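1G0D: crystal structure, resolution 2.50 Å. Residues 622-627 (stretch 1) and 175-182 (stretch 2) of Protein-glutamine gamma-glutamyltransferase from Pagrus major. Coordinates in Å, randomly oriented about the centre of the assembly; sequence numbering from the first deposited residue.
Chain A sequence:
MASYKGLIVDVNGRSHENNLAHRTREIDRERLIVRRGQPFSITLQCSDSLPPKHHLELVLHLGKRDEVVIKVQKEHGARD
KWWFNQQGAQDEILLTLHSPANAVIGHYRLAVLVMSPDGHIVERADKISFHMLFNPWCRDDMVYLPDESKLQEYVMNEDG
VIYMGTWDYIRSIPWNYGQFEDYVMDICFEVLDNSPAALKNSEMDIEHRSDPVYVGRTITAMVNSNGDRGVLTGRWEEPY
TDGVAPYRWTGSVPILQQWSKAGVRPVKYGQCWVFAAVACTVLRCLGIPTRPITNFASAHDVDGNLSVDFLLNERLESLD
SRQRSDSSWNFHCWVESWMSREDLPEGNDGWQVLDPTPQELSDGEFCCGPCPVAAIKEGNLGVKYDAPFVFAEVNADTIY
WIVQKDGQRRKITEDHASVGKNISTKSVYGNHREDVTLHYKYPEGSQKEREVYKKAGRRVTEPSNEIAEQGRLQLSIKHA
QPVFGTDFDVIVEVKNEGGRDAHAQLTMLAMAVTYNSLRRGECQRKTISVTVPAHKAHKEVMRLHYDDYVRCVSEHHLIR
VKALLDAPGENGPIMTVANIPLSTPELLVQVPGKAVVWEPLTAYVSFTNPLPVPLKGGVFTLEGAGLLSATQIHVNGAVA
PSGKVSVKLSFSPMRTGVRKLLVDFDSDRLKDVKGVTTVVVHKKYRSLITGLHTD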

# COMPACT_ATOMS: atom_id res chain seq x y z
N LEU A 622 -4.09 -15.83 12.22
CA LEU A 622 -5.28 -15.72 11.37
C LEU A 622 -6.03 -14.41 11.52
O LEU A 622 -6.14 -13.89 12.62
CB LEU A 622 -6.27 -16.85 11.66
CG LEU A 622 -6.03 -18.35 11.77
CD1 LEU A 622 -6.88 -19.05 10.74
CD2 LEU A 622 -4.61 -18.70 11.57
N GLU A 623 -6.54 -13.87 10.42
CA GLU A 623 -7.31 -12.64 10.50
C GLU A 623 -8.18 -12.44 9.27
O GLU A 623 -7.93 -13.03 8.21
CB GLU A 623 -6.38 -11.45 10.65
CG GLU A 623 -5.91 -10.95 9.33
CD GLU A 623 -5.28 -9.60 9.44
OE1 GLU A 623 -5.93 -8.69 10.01
OE2 GLU A 623 -4.14 -9.45 8.97
N GLY A 624 -9.21 -11.61 9.42
CA GLY A 624 -10.09 -11.32 8.31
C GLY A 624 -11.01 -10.16 8.66
O GLY A 624 -11.59 -10.18 9.73
N ALA A 625 -11.10 -9.15 7.78
CA ALA A 625 -11.98 -8.00 8.00
C ALA A 625 -13.34 -8.64 8.13
O ALA A 625 -13.73 -9.45 7.28
CB ALA A 625 -11.98 -7.09 6.78
N GLY A 626 -14.06 -8.34 9.21
CA GLY A 626 -15.38 -8.92 9.37
C GLY A 626 -15.46 -10.36 9.84
O GLY A 626 -16.56 -10.82 10.16
N LEU A 627 -14.34 -11.08 9.85
CA LEU A 627 -14.28 -12.49 10.32
C LEU A 627 -13.61 -12.53 11.72
O LEU A 627 -14.25 -12.91 12.70
CB LEU A 627 -13.49 -13.37 9.34
CG LEU A 627 -14.11 -13.66 7.97
CD1 LEU A 627 -13.36 -14.80 7.26
CD2 LEU A 627 -15.58 -14.01 8.15
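Stretch 2 (175-182) WNYGQFED

Stretch 2 enters this contact as the end of a strand, Trp175 and Asn176, and then leaves regular structure; Gly178 to Glu181 form a type I beta turn, closed by a hydrogen bond from Glu181 N to Gly178 O at 3.3 Å. Stretch 1 behaves similarly. Its strand runs through Gly624, after which the chain bends back on itself, with Leu627 N donating to Gly624 O at 2.9 Å. The two segments meet where each leaves its strand, Ala625 lying nearest Gly178 with 5.0 Å between their CA atoms. No hydrogen bond joins backbone to backbone across the contact, and the two stretches together bury a modest 237 Å².

Two side chains of stretch 2, Asn176 and Glu181, make the polar contacts. Asn176, with chi1 in the t well, points its CA-to-CB bond toward stretch 1 and contributes the largest covered area of any residue here. Its ND2 donates to Glu623 OE1 at 3.1 Å, a weak hydrogen bond because the angle at the hydrogen is only 130°. The carboxylate of Glu623 is also engaged through OE2, which is hydrogen-bonded elsewhere in the structure. The amide of Asn176 is packed tightly against the bend: ND2 lies 2.9 Å from Ala625 N, a pairing of two donors that cannot be a hydrogen bond, and 3.3 Å from Gly624 C. Asn176 OD1 is 2.9 Å from Ala625 CB, a close approach for a methyl carbon. The same OD1 lies 2.9 Å from Gly178 N within its own stretch, although the geometry leaves open whether a hydrogen bond forms there.

Glu181, the last residue of the turn, also reaches stretch 1. Its CA-to-CB bond points sideways, but with chi1 and chi2 both in the m well the end of the side chain comes nearer to stretch 1. Glu181 OE2 accepts from Gly626 N at 3.0 Å with an angle of 150°, the better aligned of the two hydrogen bonds across the contact, so the backbone donor of Gly626 is satisfied by a side-chain carboxylate. OE2 is also hydrogen-bonded elsewhere in the structure. Its companion OE1 rests 3.7 Å from Ala625 CA and 3.8 Å from Gly624 O, the latter already an acceptor for Leu627 N.

Ala625 therefore sits against Asn176, Gly178 and Glu181, its CB 4.2 Å from Gly178 CA and 4.4 Å from Glu181 CD. Gly178 and Gly626 are favoured by their own backbone geometry, not by the contact between the stretches. Gly178 has a positive phi, and a CB there would be crowded by Glu181 CG; at Gly626, a CB would be jammed against the preceding carbonyl oxygen.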

# COMPACT_ATOMS: atom_id res chain seq x y z
N TRP A 175 -4.43 -8.80 1.29
CA TRP A 175 -4.23 -7.91 2.43
C TRP A 175 -5.57 -7.51 3.03
O TRP A 175 -6.52 -7.22 2.30
CB TRP A 175 -3.48 -6.67 2.01
CG TRP A 175 -2.88 -5.91 3.16
CD1 TRP A 175 -3.45 -4.87 3.84
CD2 TRP A 175 -1.53 -6.05 3.68
NE1 TRP A 175 -2.55 -4.34 4.74
CE2 TRP A 175 -1.37 -5.04 4.67
CE3 TRP A 175 -0.46 -6.92 3.41
CZ2 TRP A 175 -0.16 -4.88 5.39
CZ3 TRP A 175 0.74 -6.75 4.12
CH2 TRP A 175 0.87 -5.73 5.11
N ASN A 176 -5.66 -7.51 4.34
CA ASN A 176 -6.90 -7.12 4.97
C ASN A 176 -6.74 -5.64 5.35
O ASN A 176 -6.12 -5.30 6.36
CB ASN A 176 -7.15 -8.01 6.20
CG ASN A 176 -8.30 -7.53 7.08
OD1 ASN A 176 -9.07 -6.65 6.70
ND2 ASN A 176 -8.41 -8.10 8.27
N TYR A 177 -7.27 -4.75 4.52
CA TYR A 177 -7.14 -3.33 4.82
C TYR A 177 -7.90 -3.01 6.09
O TYR A 177 -7.55 -2.07 6.80
CB TYR A 177 -7.67 -2.48 3.69
CG TYR A 177 -6.90 -2.64 2.42
CD1 TYR A 177 -5.54 -2.44 2.38
CD2 TYR A 177 -7.55 -3.03 1.25
CE1 TYR A 177 -4.82 -2.63 1.19
CE2 TYR A 177 -6.87 -3.22 0.08
CZ TYR A 177 -5.50 -3.02 0.04
OH TYR A 177 -4.85 -3.22 -1.15
N GLY A 178 -8.95 -3.78 6.35
CA GLY A 178 -9.76 -3.57 7.55
C GLY A 178 -10.07 -2.14 7.94
O GLY A 178 -10.05 -1.85 9.12
N GLN A 179 -10.37 -1.24 7.00
CA GLN A 179 -10.68 0.14 7.38
C GLN A 179 -11.96 0.33 8.20
O GLN A 179 -12.12 1.36 8.87
CB GLN A 179 -10.73 1.05 6.15
CG GLN A 179 -11.71 0.63 5.11
CD GLN A 179 -11.08 -0.25 4.07
OE1 GLN A 179 -10.06 -0.93 4.32
NE2 GLN A 179 -11.69 -0.27 2.90
N PHE A 180 -12.85 -0.65 8.18
CA PHE A 180 -14.10 -0.53 8.94
C PHE A 180 -14.15 -1.39 10.20
O PHE A 180 -15.22 -1.56 10.79
CB PHE A 180 -15.30 -0.85 8.05
CG PHE A 180 -15.38 0.03 6.84
CD1 PHE A 180 -15.12 1.40 6.94
CD2 PHE A 180 -15.64 -0.51 5.60
CE1 PHE A 180 -15.13 2.21 5.84
CE2 PHE A 180 -15.66 0.28 4.48
CZ PHE A 180 -15.39 1.65 4.60
N GLU A 181 -12.98 -1.94 10.58
CA GLU A 181 -12.85 -2.77 11.78
C GLU A 181 -12.93 -1.84 12.96
O GLU A 181 -12.66 -0.66 12.84
CB GLU A 181 -11.52 -3.51 11.79
CG GLU A 181 -11.43 -4.63 10.75
CD GLU A 181 -12.33 -5.84 11.03
OE1 GLU A 181 -11.80 -6.86 11.51
OE2 GLU A 181 -13.55 -5.79 10.76
N ASP A 182 -13.29 -2.35 14.12
CA ASP A 182 -13.47 -1.44 15.23
C ASP A 182 -12.35 -0.52 15.55
O ASP A 182 -11.22 -0.95 15.71
CB ASP A 182 -13.82 -2.18 16.50
CG ASP A 182 -15.17 -2.77 16.45
OD1 ASP A 182 -15.63 -3.28 17.48
OD2 ASP A 182 -15.76 -2.73 15.36